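Enterobactin synthetase component F-related protein (Vibrio cholerae serotype O1, PDB 4OXI) probably activates glycine with ATP, as the adenylation domain AlmE that binds glycyl-adenosine-5'-phosphate, in an LPS modification pathway conferring antimicrobial peptide resistance. Local coordinates at residues L210-T222 with K230-Y242. Numbering follows the deposited sequence.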
loop_
_atom_site.group_PDB
_atom_site.type_symbol
_atom_site.label_atom_id
_atom_site.label_comp_id
_atom_site.label_asym_id
_atom_site.label_seq_id
_atom_site.Cartn_x
_atom_site.Cartn_y
_atom_site.Cartn_z
ATOM N N LEU A 210 0.513 -22.152 14.030
ATOM C CA LEU A 210 -0.193 -21.650 12.852
ATOM C C LEU A 210 0.343 -22.266 11.570
ATOM O O LEU A 210 1.540 -22.204 11.291
ATOM C CB LEU A 210 -0.125 -20.126 12.793
ATOM C CG LEU A 210 -0.789 -19.516 14.027
ATOM C CD1 LEU A 210 -0.760 -18.029 13.956
ATOM C CD2 LEU A 210 -2.221 -20.006 14.151
ATOM N N ASP A 211 -0.559 -22.853 10.790
ATOM C CA ASP A 211 -0.151 -23.689 9.669
ATOM C C ASP A 211 -1.012 -23.546 8.416
ATOM O O ASP A 211 -1.158 -24.500 7.651
ATOM C CB ASP A 211 -0.118 -25.160 10.100
ATOM C CG ASP A 211 -1.468 -25.657 10.612
ATOM O OD1 ASP A 211 -2.519 -25.175 10.123
ATOM O OD2 ASP A 211 -1.480 -26.535 11.507
ATOM N N ASN A 212 -1.605 -22.380 8.205
ATOM C CA ASN A 212 -2.203 -22.131 6.902
ATOM C C ASN A 212 -1.539 -20.946 6.217
ATOM O O ASN A 212 -2.010 -19.814 6.305
ATOM C CB ASN A 212 -3.720 -21.958 6.985
ATOM C CG ASN A 212 -4.388 -22.045 5.620
ATOM O OD1 ASN A 212 -3.750 -22.384 4.612
ATOM N ND2 ASN A 212 -5.682 -21.744 5.579
ATOM N N GLU A 213 -0.441 -21.224 5.523
ATOM C CA GLU A 213 0.297 -20.190 4.830
ATOM C C GLU A 213 -0.538 -19.604 3.709
ATOM O O GLU A 213 -0.197 -18.557 3.168
ATOM C CB GLU A 213 1.607 -20.744 4.287
ATOM C CG GLU A 213 2.713 -20.884 5.329
ATOM C CD GLU A 213 3.310 -19.544 5.746
ATOM O OE1 GLU A 213 4.051 -18.934 4.940
ATOM O OE2 GLU A 213 3.050 -19.101 6.891
ATOM N N HIS A 214 -1.643 -20.266 3.376
ATOM C CA HIS A 214 -2.485 -19.807 2.280
ATOM C C HIS A 214 -3.685 -18.987 2.705
ATOM O O HIS A 214 -4.386 -18.433 1.862
ATOM C CB HIS A 214 -2.893 -20.975 1.388
ATOM C CG HIS A 214 -1.726 -21.606 0.701
ATOM N ND1 HIS A 214 -0.835 -20.872 -0.058
ATOM C CD2 HIS A 214 -1.265 -22.879 0.703
ATOM C CE1 HIS A 214 0.113 -21.673 -0.512
ATOM N NE2 HIS A 214 -0.126 -22.895 -0.067
ATOM N N GLU A 215 -3.907 -18.893 4.009
ATOM C CA GLU A 215 -4.888 -17.956 4.552
ATOM C C GLU A 215 -4.482 -16.516 4.194
ATOM O O GLU A 215 -3.305 -16.221 3.994
ATOM C CB GLU A 215 -4.987 -18.136 6.073
ATOM C CG GLU A 215 -5.967 -17.224 6.765
ATOM C CD GLU A 215 -7.388 -17.422 6.281
ATOM O OE1 GLU A 215 -8.055 -18.343 6.811
ATOM O OE2 GLU A 215 -7.839 -16.661 5.382
ATOM N N TYR A 216 -5.453 -15.623 4.087
ATOM C CA TYR A 216 -5.158 -14.232 3.761
ATOM C C TYR A 216 -4.622 -13.474 4.977
ATOM O O TYR A 216 -5.201 -13.548 6.073
ATOM C CB TYR A 216 -6.422 -13.545 3.269
ATOM C CG TYR A 216 -7.033 -14.157 2.025
ATOM C CD1 TYR A 216 -6.232 -14.634 0.990
ATOM C CD2 TYR A 216 -8.413 -14.241 1.877
ATOM C CE1 TYR A 216 -6.797 -15.194 -0.166
ATOM C CE2 TYR A 216 -8.985 -14.796 0.734
ATOM C CZ TYR A 216 -8.172 -15.261 -0.283
ATOM O OH TYR A 216 -8.737 -15.788 -1.415
ATOM N N ALA A 217 -3.530 -12.731 4.782
ATOM C CA ALA A 217 -2.971 -11.892 5.843
ATOM C C ALA A 217 -3.633 -10.511 5.855
ATOM O O ALA A 217 -3.886 -9.934 6.930
ATOM C CB ALA A 217 -1.448 -11.763 5.692
ATOM N N TYR A 218 -3.905 -9.974 4.667
ATOM C CA TYR A 218 -4.619 -8.700 4.581
ATOM C C TYR A 218 -5.349 -8.584 3.264
ATOM O O TYR A 218 -5.003 -9.260 2.298
ATOM C CB TYR A 218 -3.667 -7.502 4.755
ATOM C CG TYR A 218 -2.542 -7.401 3.731
ATOM C CD1 TYR A 218 -2.705 -6.678 2.550
ATOM C CD2 TYR A 218 -1.319 -8.012 3.955
ATOM C CE1 TYR A 218 -1.674 -6.579 1.624
ATOM C CE2 TYR A 218 -0.277 -7.919 3.029
ATOM C CZ TYR A 218 -0.469 -7.207 1.869
ATOM O OH TYR A 218 0.558 -7.115 0.953
ATOM N N ILE A 219 -6.361 -7.724 3.218
ATOM C CA ILE A 219 -7.060 -7.480 1.962
ATOM C C ILE A 219 -7.048 -5.998 1.625
ATOM O O ILE A 219 -7.532 -5.172 2.406
ATOM C CB ILE A 219 -8.526 -7.951 2.041
ATOM C CG1 ILE A 219 -8.585 -9.441 2.417
ATOM C CG2 ILE A 219 -9.245 -7.650 0.736
ATOM C CD1 ILE A 219 -9.983 -9.916 2.827
ATOM N N MET A 220 -6.515 -5.667 0.456
ATOM C CA MET A 220 -6.446 -4.288 -0.000
ATOM C C MET A 220 -7.558 -4.043 -0.991
ATOM O O MET A 220 -8.189 -4.982 -1.484
ATOM C CB MET A 220 -5.110 -4.003 -0.696
ATOM C CG MET A 220 -3.909 -4.001 0.233
ATOM S SD MET A 220 -4.186 -3.098 1.778
ATOM C CE MET A 220 -2.468 -2.858 2.266
ATOM N N GLN A 221 -7.804 -2.774 -1.287
ATOM C CA GLN A 221 -8.662 -2.460 -2.406
ATOM C C GLN A 221 -8.074 -1.385 -3.301
ATOM O O GLN A 221 -7.275 -0.549 -2.879
ATOM C CB GLN A 221 -10.094 -2.131 -1.979
ATOM C CG GLN A 221 -10.255 -1.051 -0.955
ATOM C CD GLN A 221 -11.731 -0.804 -0.612
ATOM O OE1 GLN A 221 -12.504 -1.740 -0.290
ATOM N NE2 GLN A 221 -12.134 0.460 -0.700
ATOM N N THR A 222 -8.445 -1.456 -4.567
ATOM C CA THR A 222 -7.920 -0.540 -5.532
ATOM C C THR A 222 -9.048 -0.112 -6.456
ATOM O O THR A 222 -10.121 -0.707 -6.459
ATOM C CB THR A 222 -6.752 -1.167 -6.323
ATOM O OG1 THR A 222 -6.142 -0.162 -7.147
ATOM C CG2 THR A 222 -7.237 -2.306 -7.197
ATOM N N LYS A 230 -11.801 -3.104 -6.938
ATOM C CA LYS A 230 -11.232 -4.431 -7.037
ATOM C C LYS A 230 -10.625 -4.706 -5.682
ATOM O O LYS A 230 -10.070 -3.800 -5.045
ATOM C CB LYS A 230 -10.133 -4.466 -8.091
ATOM C CG LYS A 230 -10.627 -4.280 -9.519
ATOM C CD LYS A 230 -9.447 -4.201 -10.485
ATOM C CE LYS A 230 -9.924 -4.080 -11.924
ATOM N NZ LYS A 230 -8.754 -4.058 -12.854
ATOM N N ARG A 231 -10.737 -5.942 -5.222
ATOM C CA ARG A 231 -10.099 -6.312 -3.975
ATOM C C ARG A 231 -9.030 -7.375 -4.137
ATOM O O ARG A 231 -9.163 -8.313 -4.934
ATOM C CB ARG A 231 -11.134 -6.691 -2.934
ATOM C CG ARG A 231 -11.470 -5.474 -2.081
ATOM C CD ARG A 231 -12.786 -5.603 -1.423
ATOM N NE ARG A 231 -13.861 -5.445 -2.384
ATOM C CZ ARG A 231 -14.659 -4.385 -2.431
ATOM N NH1 ARG A 231 -14.483 -3.381 -1.569
ATOM N NH2 ARG A 231 -15.625 -4.336 -3.342
ATOM N N ILE A 232 -7.956 -7.198 -3.382
ATOM C CA ILE A 232 -6.773 -8.014 -3.543
ATOM C C ILE A 232 -6.421 -8.605 -2.191
ATOM O O ILE A 232 -6.029 -7.881 -1.265
ATOM C CB ILE A 232 -5.620 -7.148 -4.039
ATOM C CG1 ILE A 232 -5.939 -6.609 -5.437
ATOM C CG2 ILE A 232 -4.323 -7.922 -4.048
ATOM C CD1 ILE A 232 -5.016 -5.484 -5.862
ATOM N N ALA A 233 -6.588 -9.917 -2.075
ATOM C CA ALA A 233 -6.301 -10.612 -0.841
ATOM C C ALA A 233 -4.906 -11.231 -0.939
ATOM O O ALA A 233 -4.651 -12.048 -1.817
ATOM C CB ALA A 233 -7.353 -11.678 -0.583
ATOM N N VAL A 234 -4.018 -10.832 -0.031
ATOM C CA VAL A 234 -2.629 -11.250 -0.034
ATOM C C VAL A 234 -2.426 -12.306 1.058
ATOM O O VAL A 234 -2.785 -12.091 2.219
ATOM C CB VAL A 234 -1.708 -10.038 0.226
ATOM C CG1 VAL A 234 -0.254 -10.477 0.407
ATOM C CG2 VAL A 234 -1.828 -9.029 -0.909
ATOM N N SER A 235 -1.869 -13.454 0.690
ATOM C CA SER A 235 -1.766 -14.579 1.631
ATOM C C SER A 235 -0.565 -14.429 2.537
ATOM O O SER A 235 0.308 -13.602 2.285
ATOM C CB SER A 235 -1.601 -15.887 0.869
ATOM O OG SER A 235 -0.326 -15.896 0.264
ATOM N N TYR A 236 -0.505 -15.234 3.593
ATOM C CA TYR A 236 0.698 -15.259 4.422
ATOM C C TYR A 236 1.931 -15.657 3.624
ATOM O O TYR A 236 2.992 -15.057 3.803
ATOM C CB TYR A 236 0.514 -16.131 5.674
ATOM C CG TYR A 236 -0.259 -15.400 6.748
ATOM C CD1 TYR A 236 0.396 -14.580 7.660
ATOM C CD2 TYR A 236 -1.644 -15.493 6.824
ATOM C CE1 TYR A 236 -0.296 -13.892 8.639
ATOM C CE2 TYR A 236 -2.352 -14.812 7.797
ATOM C CZ TYR A 236 -1.664 -14.009 8.705
ATOM O OH TYR A 236 -2.353 -13.318 9.678
ATOM N N SER A 237 1.812 -16.639 2.731
ATOM C CA SER A 237 3.006 -17.029 1.964
ATOM C C SER A 237 3.425 -15.936 0.973
ATOM O O SER A 237 4.615 -15.728 0.778
ATOM C CB SER A 237 2.853 -18.386 1.266
ATOM O OG SER A 237 1.810 -18.354 0.316
ATOM N N ASN A 238 2.466 -15.226 0.373
ATOM C CA ASN A 238 2.810 -14.040 -0.426
ATOM C C ASN A 238 3.652 -13.074 0.400
ATOM O O ASN A 238 4.734 -12.647 -0.014
ATOM C CB ASN A 238 1.563 -13.261 -0.860
ATOM C CG ASN A 238 0.683 -14.012 -1.828
ATOM O OD1 ASN A 238 -0.545 -13.940 -1.729
ATOM N ND2 ASN A 238 1.288 -14.726 -2.772
ATOM N N LEU A 239 3.139 -12.726 1.577
ATOM C CA LEU A 239 3.775 -11.715 2.426
ATOM C C LEU A 239 5.121 -12.182 2.957
ATOM O O LEU A 239 6.071 -11.389 3.051
ATOM C CB LEU A 239 2.855 -11.371 3.605
ATOM C CG LEU A 239 3.434 -10.559 4.768
ATOM C CD1 LEU A 239 3.948 -9.207 4.277
ATOM C CD2 LEU A 239 2.388 -10.375 5.878
ATOM N N HIS A 240 5.193 -13.461 3.333
ATOM C CA HIS A 240 6.426 -14.030 3.903
ATOM C C HIS A 240 7.517 -14.067 2.854
ATOM O O HIS A 240 8.675 -13.792 3.148
ATOM C CB HIS A 240 6.178 -15.435 4.459
ATOM C CG HIS A 240 5.489 -15.439 5.786
ATOM N ND1 HIS A 240 4.629 -16.442 6.180
ATOM C CD2 HIS A 240 5.529 -14.558 6.813
ATOM C CE1 HIS A 240 4.175 -16.181 7.391
ATOM N NE2 HIS A 240 4.711 -15.048 7.802
ATOM N N CYS A 241 7.146 -14.399 1.620
ATOM C CA CYS A 241 8.122 -14.348 0.541
ATOM C C CYS A 241 8.714 -12.939 0.382
ATOM O O CYS A 241 9.935 -12.781 0.360
ATOM C CB CYS A 241 7.523 -14.844 -0.779
ATOM S SG CYS A 241 8.711 -14.759 -2.160
ATOM N N TYR A 242 7.863 -11.915 0.294
ATOM C CA TYR A 242 8.368 -10.546 0.132
ATOM C C TYR A 242 9.283 -10.115 1.252
ATOM O O TYR A 242 10.394 -9.662 1.006
ATOM C CB TYR A 242 7.249 -9.510 0.028
ATOM C CG TYR A 242 7.820 -8.107 -0.005
ATOM C CD1 TYR A 242 8.386 -7.603 -1.168
ATOM C CD2 TYR A 242 7.818 -7.294 1.124
ATOM C CE1 TYR A 242 8.918 -6.322 -1.219
ATOM C CE2 TYR A 242 8.355 -5.994 1.087
ATOM C CZ TYR A 242 8.900 -5.520 -0.089
ATOM O OH TYR A 242 9.437 -4.247 -0.146
HETATM O O HOH W 1 -0.404 -17.896 -1.563
#
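Three tyrosine rings each take an aliphatic carbon of the facing segment on one face. Ala233 CB stands 3.4 Å from the centroid of the Tyr216 ring and 5° off its normal, and Ala217 CB is placed in the same way over the centre of Tyr236; both are CH-pi contacts. The third is displaced toward the rim: Val234 CB lies 3.5 Å from Tyr218 CZ. A chi1 of 60° swings the Tyr218 ring back over this cross-strand neighbour. At the edge of the His240 imidazole sits the Glu213 carboxylate, nearly coplanar with it; His240 ND1 donates to the syn lone pair of Glu213 OE1 at 2.8 Å and 168°, while NE2 bonds Tyr118 OH. Strands 218-222 and 230-235 form the antiparallel hairpin that carries the Ser/Thr/Gly-rich, P-loop-like signature loop of adenylate-forming enzymes; the side chain of Thr222 lies about 6 Å from the bound glycyl-adenosine-5'-phosphate. A classic bulge opposes Ala217 and Tyr218 to Val234, whose O accepts from Ala217 N at 2.7 Å and more weakly from Tyr218 N. Where the chain enters helix 236-249, Ser235 and Asn238 make a capping box: Asn238 N reaches Ser235 OG at 2.9 Å and Ser235 N donates back to Asn238 OD1. Tyr236 N donates to Glu215 O, and Ser237 N to Glu213 O. Next to the Thr222-Lys230 pair, Arg231 NH1 bonds Gln221 OE1 weakly; that oxygen also hydrogen-bonds Thr139 OG1, and Arg231 NH2 forms a salt bridge with Glu138.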